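Long-range contact in subclass B3 metallo-beta-lactamase (Sphingobium indicum, PDB 7LUU), which probably hydrolyses beta-lactam antibiotics at a two-zinc active site that, unusually for subclass B3, includes a glutamic acid ligand: residues A[252-265]-A[276-290]. Residues are numbered along the deposited sequence; the frame is centred on the assembly and turned at random.
Sequences YRRMGALKCDILIS and YGSGSGACRSYAERS
With SG trans to its own N (chi1 172°), C260 meets C283, whose SG lies beside its own backbone N, anti to the carbonyl carbon (chi1 -75°), and the two close a disulfide. The bond ties the loop after helix 242-257 to the first turn of helix 282-300. M255 sets its CE against C283 CB and Y286 CD2, each 3.8 Å away. L263 CD2 comes crosswise onto Y286 CB at 3.7 Å. Further along, Y252 packs CD1 against A287 CB and donates its OH to S290 OG (2.8 Å), near the ring plane; S290 OG also bonds to L226 O. At the exposed flank R284 NH1 reaches G256 O within the guanidinium plane, a longish bond of 3.3 Å. A water bridges C260 O and G281 N. L263 and G277 form an antiparallel hydrogen-bonded pair, L263 N to G277 O at 2.8 Å; just beyond, G279 N bonds to D261 O from above the carbonyl plane. S265 OG bonds to O of the zinc ligand H267. In this alpha-beta/beta-alpha fold helix 282-300 covers the L263 side through A282, C283 and Y286, segments 252-257 and 282-290 run nearly antiparallel (160°), and strand 262-265 lies between edge strand 277-278 and strand 216-223.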
loop_
_atom_site.group_PDB
_atom_site.type_symbol
_atom_site.label_atom_id
_atom_site.label_comp_id
_atom_site.label_asym_id
_atom_site.label_seq_id
_atom_site.Cartn_x
_atom_site.Cartn_y
_atom_site.Cartn_z
ATOM N N TYR A 252 -6.091 -3.669 -14.029
ATOM C CA TYR A 252 -7.250 -2.888 -14.444
ATOM C C TYR A 252 -8.500 -3.751 -14.414
ATOM O O TYR A 252 -9.566 -3.288 -13.987
ATOM C CB TYR A 252 -7.027 -2.301 -15.840
ATOM C CG TYR A 252 -5.813 -1.446 -15.932
ATOM C CD1 TYR A 252 -5.351 -0.758 -14.825
ATOM C CD2 TYR A 252 -5.119 -1.340 -17.162
ATOM C CE1 TYR A 252 -4.207 0.028 -14.905
ATOM C CE2 TYR A 252 -3.982 -0.536 -17.275
ATOM C CZ TYR A 252 -3.543 0.169 -16.134
ATOM O OH TYR A 252 -2.404 0.950 -16.258
ATOM N N ARG A 253 -8.370 -5.019 -14.833
ATOM C CA ARG A 253 -9.505 -5.946 -14.813
ATOM C C ARG A 253 -9.944 -6.228 -13.378
ATOM O O ARG A 253 -11.154 -6.186 -13.074
ATOM C CB ARG A 253 -9.162 -7.276 -15.510
ATOM C CG ARG A 253 -8.903 -7.167 -17.042
ATOM C CD ARG A 253 -8.788 -8.558 -17.768
ATOM N NE ARG A 253 -7.618 -9.346 -17.376
ATOM C CZ ARG A 253 -6.413 -9.254 -17.962
ATOM N NH1 ARG A 253 -6.213 -8.409 -18.966
ATOM N NH2 ARG A 253 -5.427 -10.003 -17.548
ATOM N N ARG A 254 -8.970 -6.402 -12.476
ATOM C CA ARG A 254 -9.279 -6.629 -11.064
ATOM C C ARG A 254 -9.980 -5.419 -10.490
ATOM O O ARG A 254 -11.021 -5.535 -9.815
ATOM C CB ARG A 254 -8.004 -6.924 -10.266
ATOM C CG ARG A 254 -8.219 -6.926 -8.741
ATOM C CD ARG A 254 -9.199 -8.070 -8.379
ATOM N NE ARG A 254 -8.709 -9.321 -8.963
ATOM C CZ ARG A 254 -9.482 -10.265 -9.505
ATOM N NH1 ARG A 254 -10.812 -10.129 -9.526
ATOM N NH2 ARG A 254 -8.935 -11.341 -10.063
ATOM N N MET A 255 -9.388 -4.234 -10.694
ATOM C CA MET A 255 -9.957 -3.031 -10.082
ATOM C C MET A 255 -11.346 -2.699 -10.648
ATOM O O MET A 255 -12.187 -2.156 -9.934
ATOM C CB MET A 255 -8.987 -1.856 -10.292
ATOM C CG MET A 255 -7.746 -2.005 -9.460
ATOM S SD MET A 255 -8.009 -1.990 -7.642
ATOM C CE MET A 255 -8.573 -0.352 -7.491
ATOM N N GLY A 256 -11.632 -3.085 -11.882
ATOM C CA GLY A 256 -12.983 -2.963 -12.413
ATOM C C GLY A 256 -13.972 -3.967 -11.842
ATOM O O GLY A 256 -15.175 -3.675 -11.810
ATOM N N ALA A 257 -13.504 -5.126 -11.380
ATOM C CA ALA A 257 -14.353 -6.170 -10.806
ATOM C C ALA A 257 -14.659 -5.977 -9.321
ATOM O O ALA A 257 -15.642 -6.543 -8.823
ATOM C CB ALA A 257 -13.708 -7.552 -10.970
ATOM N N LEU A 258 -13.829 -5.240 -8.580
ATOM C CA LEU A 258 -14.001 -5.177 -7.146
ATOM C C LEU A 258 -15.270 -4.456 -6.770
ATOM O O LEU A 258 -15.623 -3.434 -7.363
ATOM C CB LEU A 258 -12.833 -4.420 -6.502
ATOM C CG LEU A 258 -11.562 -5.176 -6.321
ATOM C CD1 LEU A 258 -10.437 -4.232 -5.904
ATOM C CD2 LEU A 258 -11.781 -6.356 -5.341
ATOM N N LYS A 259 -15.912 -4.960 -5.722
ATOM C CA LYS A 259 -16.920 -4.189 -5.023
ATOM C C LYS A 259 -16.137 -3.149 -4.226
ATOM O O LYS A 259 -15.186 -3.476 -3.491
ATOM C CB LYS A 259 -17.741 -5.083 -4.086
ATOM C CG LYS A 259 -18.941 -4.416 -3.463
ATOM C CD LYS A 259 -19.902 -4.076 -4.566
ATOM C CE LYS A 259 -21.264 -3.631 -4.087
ATOM N NZ LYS A 259 -22.121 -3.414 -5.304
ATOM N N CYS A 260 -16.556 -1.927 -4.377
ATOM C CA CYS A 260 -15.682 -0.823 -4.012
ATOM C C CYS A 260 -16.577 0.354 -3.669
ATOM O O CYS A 260 -16.852 1.265 -4.486
ATOM C CB CYS A 260 -14.792 -0.522 -5.212
ATOM S SG CYS A 260 -13.776 0.989 -5.020
ATOM N N ASP A 261 -17.089 0.329 -2.436
ATOM C CA ASP A 261 -17.848 1.452 -1.938
ATOM C C ASP A 261 -16.938 2.572 -1.447
ATOM O O ASP A 261 -17.344 3.753 -1.398
ATOM C CB ASP A 261 -18.688 0.995 -0.767
ATOM C CG ASP A 261 -19.803 0.059 -1.181
ATOM O OD1 ASP A 261 -20.532 0.379 -2.166
ATOM O OD2 ASP A 261 -19.870 -1.050 -0.562
ATOM N N ILE A 262 -15.730 2.205 -0.990
ATOM C CA ILE A 262 -14.792 3.178 -0.482
ATOM C C ILE A 262 -13.444 2.807 -1.077
ATOM O O ILE A 262 -13.063 1.629 -1.016
ATOM C CB ILE A 262 -14.737 3.150 1.047
ATOM C CG1 ILE A 262 -16.017 3.754 1.593
ATOM C CG2 ILE A 262 -13.478 3.982 1.583
ATOM C CD1 ILE A 262 -16.077 3.607 3.154
ATOM N N LEU A 263 -12.726 3.804 -1.628
ATOM C CA LEU A 263 -11.383 3.591 -2.195
ATOM C C LEU A 263 -10.389 4.409 -1.397
ATOM O O LEU A 263 -10.522 5.644 -1.297
ATOM C CB LEU A 263 -11.375 4.048 -3.679
ATOM C CG LEU A 263 -9.951 4.125 -4.268
ATOM C CD1 LEU A 263 -9.269 2.732 -4.299
ATOM C CD2 LEU A 263 -10.005 4.760 -5.635
ATOM N N ILE A 264 -9.412 3.735 -0.800
ATOM C CA ILE A 264 -8.257 4.409 -0.171
ATOM C C ILE A 264 -7.075 4.130 -1.071
ATOM O O ILE A 264 -6.744 2.966 -1.275
ATOM C CB ILE A 264 -7.971 3.852 1.230
ATOM C CG1 ILE A 264 -9.151 4.097 2.176
ATOM C CG2 ILE A 264 -6.676 4.530 1.807
ATOM C CD1 ILE A 264 -9.122 3.172 3.410
ATOM N N SER A 265 -6.445 5.179 -1.626
ATOM C CA SER A 265 -5.275 4.992 -2.526
ATOM C C SER A 265 -3.982 5.136 -1.707
ATOM O O SER A 265 -3.865 6.067 -0.924
ATOM C CB SER A 265 -5.349 6.108 -3.609
ATOM O OG SER A 265 -4.136 6.155 -4.333
ATOM N N TYR A 276 -10.095 9.709 1.132
ATOM C CA TYR A 276 -10.578 8.539 0.423
ATOM C C TYR A 276 -11.725 8.969 -0.469
ATOM O O TYR A 276 -12.308 10.036 -0.261
ATOM C CB TYR A 276 -11.034 7.410 1.408
ATOM C CG TYR A 276 -12.124 7.786 2.441
ATOM C CD1 TYR A 276 -11.759 8.373 3.697
ATOM C CD2 TYR A 276 -13.472 7.539 2.164
ATOM C CE1 TYR A 276 -12.753 8.685 4.666
ATOM C CE2 TYR A 276 -14.460 7.817 3.136
ATOM C CZ TYR A 276 -14.057 8.375 4.376
ATOM O OH TYR A 276 -15.006 8.688 5.305
ATOM N N GLY A 277 -12.038 8.142 -1.463
ATOM C CA GLY A 277 -13.134 8.408 -2.404
ATOM C C GLY A 277 -14.217 7.385 -2.134
ATOM O O GLY A 277 -13.930 6.281 -1.657
ATOM N N SER A 278 -15.458 7.777 -2.395
ATOM C CA SER A 278 -16.566 6.862 -2.131
ATOM C C SER A 278 -17.578 6.857 -3.263
ATOM O O SER A 278 -17.738 7.819 -4.023
ATOM C CB SER A 278 -17.346 7.293 -0.852
ATOM O OG SER A 278 -16.509 7.321 0.267
ATOM N N GLY A 279 -18.304 5.760 -3.356
ATOM C CA GLY A 279 -19.453 5.758 -4.245
ATOM C C GLY A 279 -19.178 4.962 -5.493
ATOM O O GLY A 279 -18.032 4.669 -5.845
ATOM N N SER A 280 -20.272 4.585 -6.165
ATOM C CA SER A 280 -20.204 3.757 -7.343
ATOM C C SER A 280 -19.191 4.279 -8.349
ATOM O O SER A 280 -19.286 5.437 -8.801
ATOM C CB SER A 280 -21.592 3.745 -7.985
ATOM O OG SER A 280 -21.557 2.820 -9.073
ATOM N N GLY A 281 -18.255 3.402 -8.765
ATOM C CA GLY A 281 -17.327 3.768 -9.819
ATOM C C GLY A 281 -15.912 4.154 -9.356
ATOM O O GLY A 281 -15.034 4.371 -10.194
ATOM N N ALA A 282 -15.657 4.237 -8.046
ATOM C CA ALA A 282 -14.367 4.818 -7.611
ATOM C C ALA A 282 -13.176 3.995 -8.081
ATOM O O ALA A 282 -12.158 4.530 -8.561
ATOM C CB ALA A 282 -14.352 4.937 -6.086
ATOM N N CYS A 283 -13.247 2.665 -7.890
ATOM C CA CYS A 283 -12.107 1.856 -8.271
ATOM C C CYS A 283 -11.949 1.829 -9.774
ATOM O O CYS A 283 -10.822 1.760 -10.268
ATOM C CB CYS A 283 -12.269 0.430 -7.740
ATOM S SG CYS A 283 -11.961 0.307 -5.922
ATOM N N ARG A 284 -13.052 1.826 -10.500
ATOM C CA ARG A 284 -12.957 1.849 -11.963
ATOM C C ARG A 284 -12.285 3.130 -12.456
ATOM O O ARG A 284 -11.435 3.076 -13.351
ATOM C CB ARG A 284 -14.346 1.648 -12.596
ATOM C CG ARG A 284 -14.731 0.153 -12.563
ATOM C CD ARG A 284 -16.106 -0.105 -13.236
ATOM N NE ARG A 284 -17.234 0.409 -12.457
ATOM C CZ ARG A 284 -17.779 -0.181 -11.378
ATOM N NH1 ARG A 284 -17.301 -1.361 -10.861
ATOM N NH2 ARG A 284 -18.817 0.434 -10.793
ATOM N N SER A 285 -12.636 4.280 -11.869
ATOM C CA SER A 285 -11.985 5.548 -12.241
ATOM C C SER A 285 -10.507 5.532 -11.926
ATOM O O SER A 285 -9.693 6.084 -12.691
ATOM C CB SER A 285 -12.667 6.713 -11.535
ATOM O OG SER A 285 -13.988 6.809 -12.085
ATOM N N TYR A 286 -10.159 4.983 -10.775
ATOM C CA TYR A 286 -8.759 4.885 -10.382
ATOM C C TYR A 286 -7.980 4.095 -11.423
ATOM O O TYR A 286 -6.865 4.468 -11.800
ATOM C CB TYR A 286 -8.687 4.228 -9.010
ATOM C CG TYR A 286 -7.315 4.056 -8.354
ATOM C CD1 TYR A 286 -6.644 5.142 -7.807
ATOM C CD2 TYR A 286 -6.688 2.803 -8.349
ATOM C CE1 TYR A 286 -5.403 4.972 -7.166
ATOM C CE2 TYR A 286 -5.450 2.621 -7.728
ATOM C CZ TYR A 286 -4.811 3.705 -7.177
ATOM O OH TYR A 286 -3.638 3.551 -6.501
ATOM N N ALA A 287 -8.525 2.948 -11.839
ATOM C CA ALA A 287 -7.858 2.140 -12.872
ATOM C C ALA A 287 -7.762 2.905 -14.184
ATOM O O ALA A 287 -6.739 2.843 -14.857
ATOM C CB ALA A 287 -8.611 0.846 -13.085
ATOM N N GLU A 288 -8.828 3.608 -14.583
ATOM C CA GLU A 288 -8.777 4.342 -15.851
ATOM C C GLU A 288 -7.707 5.423 -15.827
ATOM O O GLU A 288 -7.048 5.667 -16.860
ATOM C CB GLU A 288 -10.124 4.978 -16.175
ATOM C CG GLU A 288 -10.101 5.662 -17.563
ATOM C CD GLU A 288 -9.715 4.693 -18.711
ATOM O OE1 GLU A 288 -10.166 3.507 -18.739
ATOM O OE2 GLU A 288 -8.915 5.130 -19.573
ATOM N N ARG A 289 -7.544 6.109 -14.675
ATOM C CA ARG A 289 -6.430 7.078 -14.517
ATOM C C ARG A 289 -5.084 6.446 -14.823
ATOM O O ARG A 289 -4.273 7.022 -15.593
ATOM C CB ARG A 289 -6.432 7.707 -13.095
ATOM C CG ARG A 289 -5.085 8.444 -12.671
ATOM C CD ARG A 289 -5.045 8.958 -11.218
ATOM N NE ARG A 289 -3.838 9.802 -11.028
ATOM C CZ ARG A 289 -2.620 9.297 -10.756
ATOM N NH1 ARG A 289 -1.547 10.072 -10.657
ATOM N NH2 ARG A 289 -2.485 7.984 -10.566
ATOM N N SER A 290 -4.844 5.245 -14.242
ATOM C CA SER A 290 -3.597 4.526 -14.490
ATOM C C SER A 290 -3.483 4.136 -15.959
ATOM O O SER A 290 -2.432 4.311 -16.576
ATOM C CB SER A 290 -3.526 3.285 -13.611
ATOM O OG SER A 290 -2.373 2.520 -13.956
HETATM O O HOH W 1 -17.612 1.080 -7.117
#